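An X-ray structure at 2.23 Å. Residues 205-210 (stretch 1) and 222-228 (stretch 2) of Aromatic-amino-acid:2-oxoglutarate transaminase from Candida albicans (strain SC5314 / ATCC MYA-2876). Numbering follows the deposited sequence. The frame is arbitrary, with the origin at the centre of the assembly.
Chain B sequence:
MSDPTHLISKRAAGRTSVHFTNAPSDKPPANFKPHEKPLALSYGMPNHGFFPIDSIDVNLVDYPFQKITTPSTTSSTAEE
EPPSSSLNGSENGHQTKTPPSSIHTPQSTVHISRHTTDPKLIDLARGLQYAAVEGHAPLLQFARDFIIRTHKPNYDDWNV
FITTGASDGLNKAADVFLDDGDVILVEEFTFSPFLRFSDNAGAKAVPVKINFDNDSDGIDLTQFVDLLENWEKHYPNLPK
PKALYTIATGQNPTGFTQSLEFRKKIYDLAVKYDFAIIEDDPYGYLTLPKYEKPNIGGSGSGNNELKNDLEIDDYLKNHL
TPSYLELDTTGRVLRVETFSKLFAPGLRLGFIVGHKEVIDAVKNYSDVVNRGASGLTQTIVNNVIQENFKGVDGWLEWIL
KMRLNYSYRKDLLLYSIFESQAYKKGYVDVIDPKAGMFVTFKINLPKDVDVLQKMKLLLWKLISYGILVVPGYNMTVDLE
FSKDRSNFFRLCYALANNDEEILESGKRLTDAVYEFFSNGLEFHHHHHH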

# COMPACT_ATOMS: atom_id res chain seq x y z
N ALA B 205 13.56 -5.48 -20.12
CA ALA B 205 14.82 -5.30 -19.36
C ALA B 205 16.00 -5.74 -20.24
O ALA B 205 16.02 -6.89 -20.70
CB ALA B 205 14.77 -6.10 -18.09
N VAL B 206 16.94 -4.83 -20.47
CA VAL B 206 18.22 -5.12 -21.17
C VAL B 206 19.33 -5.04 -20.13
O VAL B 206 19.45 -4.03 -19.42
CB VAL B 206 18.41 -4.16 -22.35
CG1 VAL B 206 19.86 -4.04 -22.78
CG2 VAL B 206 17.52 -4.60 -23.51
N PRO B 207 20.10 -6.13 -19.96
CA PRO B 207 21.13 -6.21 -18.94
C PRO B 207 22.36 -5.36 -19.28
O PRO B 207 22.77 -5.33 -20.41
CB PRO B 207 21.47 -7.71 -18.94
CG PRO B 207 21.25 -8.12 -20.38
CD PRO B 207 20.03 -7.33 -20.80
N VAL B 208 22.91 -4.67 -18.29
CA VAL B 208 24.13 -3.82 -18.38
C VAL B 208 25.22 -4.53 -17.58
O VAL B 208 25.04 -4.70 -16.35
CB VAL B 208 23.85 -2.40 -17.85
CG1 VAL B 208 25.14 -1.63 -17.57
CG2 VAL B 208 22.96 -1.58 -18.78
N LYS B 209 26.31 -4.94 -18.24
CA LYS B 209 27.38 -5.76 -17.62
C LYS B 209 27.98 -5.03 -16.41
O LYS B 209 28.11 -3.81 -16.42
CB LYS B 209 28.51 -6.10 -18.60
CG LYS B 209 28.08 -6.88 -19.84
CD LYS B 209 29.24 -7.51 -20.60
CE LYS B 209 28.83 -8.01 -21.98
NZ LYS B 209 29.93 -8.77 -22.61
N ILE B 210 28.30 -5.80 -15.38
CA ILE B 210 29.00 -5.32 -14.17
C ILE B 210 30.45 -5.75 -14.29
O ILE B 210 30.71 -6.90 -14.66
CB ILE B 210 28.33 -5.86 -12.91
CG1 ILE B 210 27.06 -5.06 -12.60
CG2 ILE B 210 29.31 -5.87 -11.75
CD1 ILE B 210 26.20 -5.72 -11.58
N THR B 222 32.96 0.94 -20.09
CA THR B 222 33.39 0.69 -21.50
C THR B 222 32.27 -0.07 -22.22
O THR B 222 31.91 0.35 -23.34
CB THR B 222 34.75 -0.00 -21.53
OG1 THR B 222 35.73 0.93 -21.06
CG2 THR B 222 35.16 -0.46 -22.91
N GLN B 223 31.71 -1.12 -21.60
CA GLN B 223 30.67 -1.96 -22.23
C GLN B 223 29.33 -1.20 -22.24
O GLN B 223 28.53 -1.47 -23.15
CB GLN B 223 30.58 -3.34 -21.58
CG GLN B 223 31.79 -4.22 -21.90
CD GLN B 223 32.05 -4.32 -23.39
OE1 GLN B 223 33.02 -3.76 -23.91
NE2 GLN B 223 31.15 -5.00 -24.10
N PHE B 224 29.11 -0.27 -21.32
CA PHE B 224 27.89 0.56 -21.27
C PHE B 224 27.92 1.53 -22.47
O PHE B 224 27.02 1.51 -23.33
CB PHE B 224 27.72 1.23 -19.90
CG PHE B 224 26.40 1.94 -19.71
CD1 PHE B 224 25.20 1.27 -19.87
CD2 PHE B 224 26.34 3.28 -19.39
CE1 PHE B 224 23.99 1.93 -19.71
CE2 PHE B 224 25.14 3.94 -19.25
CZ PHE B 224 23.96 3.26 -19.39
N VAL B 225 28.98 2.31 -22.60
CA VAL B 225 29.20 3.19 -23.78
C VAL B 225 29.01 2.37 -25.08
O VAL B 225 28.25 2.80 -25.96
CB VAL B 225 30.56 3.91 -23.69
CG1 VAL B 225 30.89 4.68 -24.95
CG2 VAL B 225 30.60 4.86 -22.51
N ASP B 226 29.63 1.21 -25.19
CA ASP B 226 29.57 0.39 -26.42
C ASP B 226 28.11 0.02 -26.71
O ASP B 226 27.68 0.13 -27.91
CB ASP B 226 30.48 -0.84 -26.32
CG ASP B 226 30.41 -1.70 -27.56
OD1 ASP B 226 30.90 -1.26 -28.61
OD2 ASP B 226 29.80 -2.79 -27.49
N LEU B 227 27.37 -0.44 -25.69
CA LEU B 227 25.92 -0.79 -25.82
C LEU B 227 25.16 0.44 -26.36
O LEU B 227 24.38 0.30 -27.28
CB LEU B 227 25.39 -1.25 -24.45
CG LEU B 227 23.90 -1.56 -24.33
CD1 LEU B 227 23.49 -2.70 -25.24
CD2 LEU B 227 23.52 -1.89 -22.89
N LEU B 228 25.42 1.63 -25.83
CA LEU B 228 24.67 2.85 -26.22
C LEU B 228 25.11 3.34 -27.60
O LEU B 228 24.25 3.74 -28.37
CB LEU B 228 24.87 3.90 -25.13
CG LEU B 228 24.03 3.66 -23.88
CD1 LEU B 228 24.21 4.79 -22.86
CD2 LEU B 228 22.56 3.52 -24.25

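Val 208 lies at the centre of the contact between the strand 205-208 and the helix 222-228; both its methyls pack against Phe 224, and one of them also reaches Leu 227. Val 208 CG1 approaches Phe 224 CD1 at 3.7 Å, oblique to the ring; Val 208 CG2 lies 3.8 Å from Phe 224 CE1 and 4.2 Å from Leu 227 CD2. Phe 224 and Leu 227 can share one valine because they are three residues apart, a little less than one helical turn. The same leucine methyl also serves Val 206, whose CG1 is 4.2 Å from Leu 227 CD2, so Leu 227 bridges two alternate strand residues. Between them, Pro 207 turns its CA-to-CB bond away from the helix and comes near mainly through its backbone, with Pro 207 O 4.3 Å from Leu 227 CD2. The helix keeps its own backbone bonded: Leu 227 N donates to Gln 223 O at 3.0 Å. At the polar edge, Lys 209 and Gln 223 both direct CA-to-CB toward the opposite stretch, and the extended lysine chain runs alongside the glutamine. Their closest atoms, Lys 209 NZ and Gln 223 NE2, are 4.2 Å apart; both are nitrogens that carry hydrogens, and the pair makes no hydrogen bond. None crosses the contact anywhere, so the stretches meet by packing alone, burying 247 Å² in total.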